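Local atomic coordinates of bromo domain-containing protein (Trypanosoma brucei brucei, PDB entry 5KO4), a protein that is of unknown function but carries a bromodomain, the four-helix module that in other proteins recognises acetylated lysines, and so probably binds such marks. Residues 17-22 and 46-51. Residues are numbered along the deposited sequence; the frame is centred on the assembly and turned at random. Where two conformers were deposited one is given.
Sequences VVMDLD and WWDLIK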
loop_
_atom_site.group_PDB
_atom_site.type_symbol
_atom_site.label_atom_id
_atom_site.label_comp_id
_atom_site.label_asym_id
_atom_site.label_seq_id
_atom_site.Cartn_x
_atom_site.Cartn_y
_atom_site.Cartn_z
ATOM N N VAL A 17 7.157 3.162 19.696
ATOM C CA VAL A 17 8.180 3.768 18.842
ATOM C C VAL A 17 7.916 3.397 17.386
ATOM O O VAL A 17 7.897 4.266 16.515
ATOM C CB VAL A 17 9.604 3.329 19.290
ATOM C CG1 VAL A 17 10.661 3.707 18.249
ATOM C CG2 VAL A 17 9.956 3.934 20.642
ATOM N N VAL A 18 7.685 2.117 17.128
ATOM C CA VAL A 18 7.458 1.641 15.772
ATOM C C VAL A 18 6.196 2.267 15.166
ATOM O O VAL A 18 6.220 2.688 14.005
ATOM C CB VAL A 18 7.383 0.099 15.802
ATOM C CG1 VAL A 18 6.714 -0.464 14.571
ATOM C CG2 VAL A 18 8.778 -0.503 16.012
ATOM N N MET A 19 5.107 2.354 15.931
ATOM C CA MET A 19 3.877 2.924 15.385
ATOM C C MET A 19 4.045 4.411 15.107
ATOM O O MET A 19 3.503 4.889 14.112
ATOM C CB MET A 19 2.706 2.658 16.323
ATOM C CG MET A 19 2.342 1.191 16.311
ATOM S SD MET A 19 0.998 0.676 17.366
ATOM C CE MET A 19 -0.309 1.504 16.588
ATOM N N ASP A 20 4.899 5.104 15.860
ATOM C CA ASP A 20 5.195 6.521 15.582
ATOM C C ASP A 20 6.073 6.667 14.319
ATOM O O ASP A 20 5.936 7.648 13.596
ATOM C CB ASP A 20 5.902 7.172 16.781
ATOM C CG ASP A 20 5.003 7.543 17.946
ATOM O OD1 ASP A 20 3.782 7.677 17.737
ATOM O OD2 ASP A 20 5.531 7.748 19.055
ATOM N N LEU A 21 7.006 5.724 14.077
ATOM C CA LEU A 21 7.831 5.738 12.863
ATOM C C LEU A 21 6.959 5.516 11.632
ATOM O O LEU A 21 7.248 6.056 10.564
ATOM C CB LEU A 21 8.908 4.665 12.911
ATOM C CG LEU A 21 9.985 4.863 13.959
ATOM C CD1 LEU A 21 11.020 3.759 13.863
ATOM C CD2 LEU A 21 10.672 6.222 13.819
ATOM N N ASP A 22 5.919 4.680 11.761
ATOM C CA ASP A 22 4.992 4.427 10.678
ATOM C C ASP A 22 3.932 5.524 10.749
ATOM O O ASP A 22 2.816 5.315 11.222
ATOM C CB ASP A 22 4.401 3.025 10.830
ATOM C CG ASP A 22 3.573 2.568 9.668
ATOM O OD1 ASP A 22 3.394 3.366 8.707
ATOM O OD2 ASP A 22 3.067 1.428 9.719
ATOM N N TRP A 46 -0.134 -7.068 11.757
ATOM C CA TRP A 46 -0.170 -5.620 11.674
ATOM C C TRP A 46 -0.105 -5.025 13.084
ATOM O O TRP A 46 -0.347 -5.725 14.053
ATOM C CB TRP A 46 -1.424 -5.171 10.910
ATOM C CG TRP A 46 -2.726 -5.654 11.482
ATOM C CD1 TRP A 46 -3.576 -4.934 12.263
ATOM C CD2 TRP A 46 -3.401 -6.891 11.197
ATOM N NE1 TRP A 46 -4.702 -5.660 12.538
ATOM C CE2 TRP A 46 -4.639 -6.853 11.872
ATOM C CE3 TRP A 46 -3.099 -8.008 10.414
ATOM C CZ2 TRP A 46 -5.539 -7.906 11.834
ATOM C CZ3 TRP A 46 -3.996 -9.061 10.388
ATOM C CH2 TRP A 46 -5.187 -9.015 11.117
ATOM N N TRP A 47 0.309 -3.747 13.215
ATOM C CA TRP A 47 0.558 -3.206 14.544
ATOM C C TRP A 47 -0.658 -3.249 15.457
ATOM O O TRP A 47 -0.491 -3.526 16.648
ATOM C CB TRP A 47 1.063 -1.757 14.520
ATOM C CG TRP A 47 2.157 -1.443 13.524
ATOM C CD1 TRP A 47 2.198 -0.372 12.684
ATOM C CD2 TRP A 47 3.410 -2.127 13.362
ATOM N NE1 TRP A 47 3.375 -0.367 11.976
ATOM C CE2 TRP A 47 4.137 -1.438 12.368
ATOM C CE3 TRP A 47 4.006 -3.237 13.982
ATOM C CZ2 TRP A 47 5.371 -1.898 11.892
ATOM C CZ3 TRP A 47 5.253 -3.662 13.543
ATOM C CH2 TRP A 47 5.895 -3.032 12.478
ATOM N N ASP A 48 -1.850 -2.936 14.955
ATOM C CA ASP A 48 -3.022 -2.907 15.845
ATOM C C ASP A 48 -3.318 -4.296 16.417
ATOM O O ASP A 48 -3.844 -4.397 17.533
ATOM C CB ASP A 48 -4.264 -2.356 15.133
ATOM C CG ASP A 48 -4.189 -0.882 14.792
ATOM O OD1 ASP A 48 -3.271 -0.196 15.303
ATOM O OD2 ASP A 48 -5.053 -0.405 14.011
ATOM N N LEU A 49 -3.002 -5.357 15.674
ATOM C CA LEU A 49 -3.188 -6.719 16.185
ATOM C C LEU A 49 -2.180 -7.003 17.304
ATOM O O LEU A 49 -2.542 -7.561 18.339
ATOM C CB LEU A 49 -3.052 -7.744 15.060
ATOM C CG LEU A 49 -3.278 -9.210 15.451
ATOM C CD1 LEU A 49 -4.609 -9.399 16.204
ATOM C CD2 LEU A 49 -3.251 -10.100 14.229
ATOM N N ILE A 50 -0.927 -6.569 17.128
ATOM C CA ILE A 50 0.077 -6.747 18.170
ATOM C C ILE A 50 -0.327 -5.951 19.424
ATOM O O ILE A 50 -0.154 -6.444 20.534
ATOM C CB ILE A 50 1.474 -6.346 17.647
ATOM C CG1 ILE A 50 1.875 -7.282 16.478
ATOM C CG2 ILE A 50 2.525 -6.380 18.771
ATOM C CD1 ILE A 50 3.158 -6.929 15.800
ATOM N N LYS A 51 -0.850 -4.736 19.249
ATOM C CA LYS A 51 -1.309 -3.940 20.384
ATOM C C LYS A 51 -2.412 -4.692 21.132
ATOM O O LYS A 51 -2.384 -4.776 22.358
ATOM C CB LYS A 51 -1.823 -2.576 19.893
ATOM C CG LYS A 51 -2.355 -1.660 20.988
ATOM C CD LYS A 51 -1.246 -1.127 21.884
ATOM C CE LYS A 51 -1.781 -0.611 23.192
ATOM N NZ LYS A 51 -2.822 0.429 23.006
#
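The indole of Trp47 receives Val18 on one face and Asp22 at its edge. Val18 CG1, anti to the backbone N, stands 3.4 Å from the centroid of the Trp47 six-membered ring, a CH-pi contact close to the ring normal; its nearest ring atom is Trp47 CZ2 at 3.3 Å. At the pyrrole edge Trp47 NE1 donates to Asp22 OD2 (2.9 Å, N-H...O 147°), nearly in the indole plane and on the anti lone pair, with the carboxylate turned 81° from the ring. Met19 slides past Trp47 in the opposite direction, its CG and SD oblique to the ring: CG lies 3.7 Å from Trp47 CB, SD makes a Met-aromatic contact with the five-membered ring, and the bend at chi3 (66°) turns CE toward Asp48, 3.6 Å from Asp48 OD1. Segments 17-21 and 47-51, of helices 8-21 and 47-55, run nearly antiparallel in the bromodomain bundle, their axes approaching to 11.4 Å, with Ile93 of helix 85-104 touching both Val18 and Trp47. Asp22, just past its helix end, also accepts the backbone N-H groups of Ile26 (on OD1) and Phe27 (on OD2). Three N-H donors therefore grip this buried carboxylate, which would favour its charged form, and the shared acceptor OD2 ties the indole to Phe27 in the loop after helix 8-21.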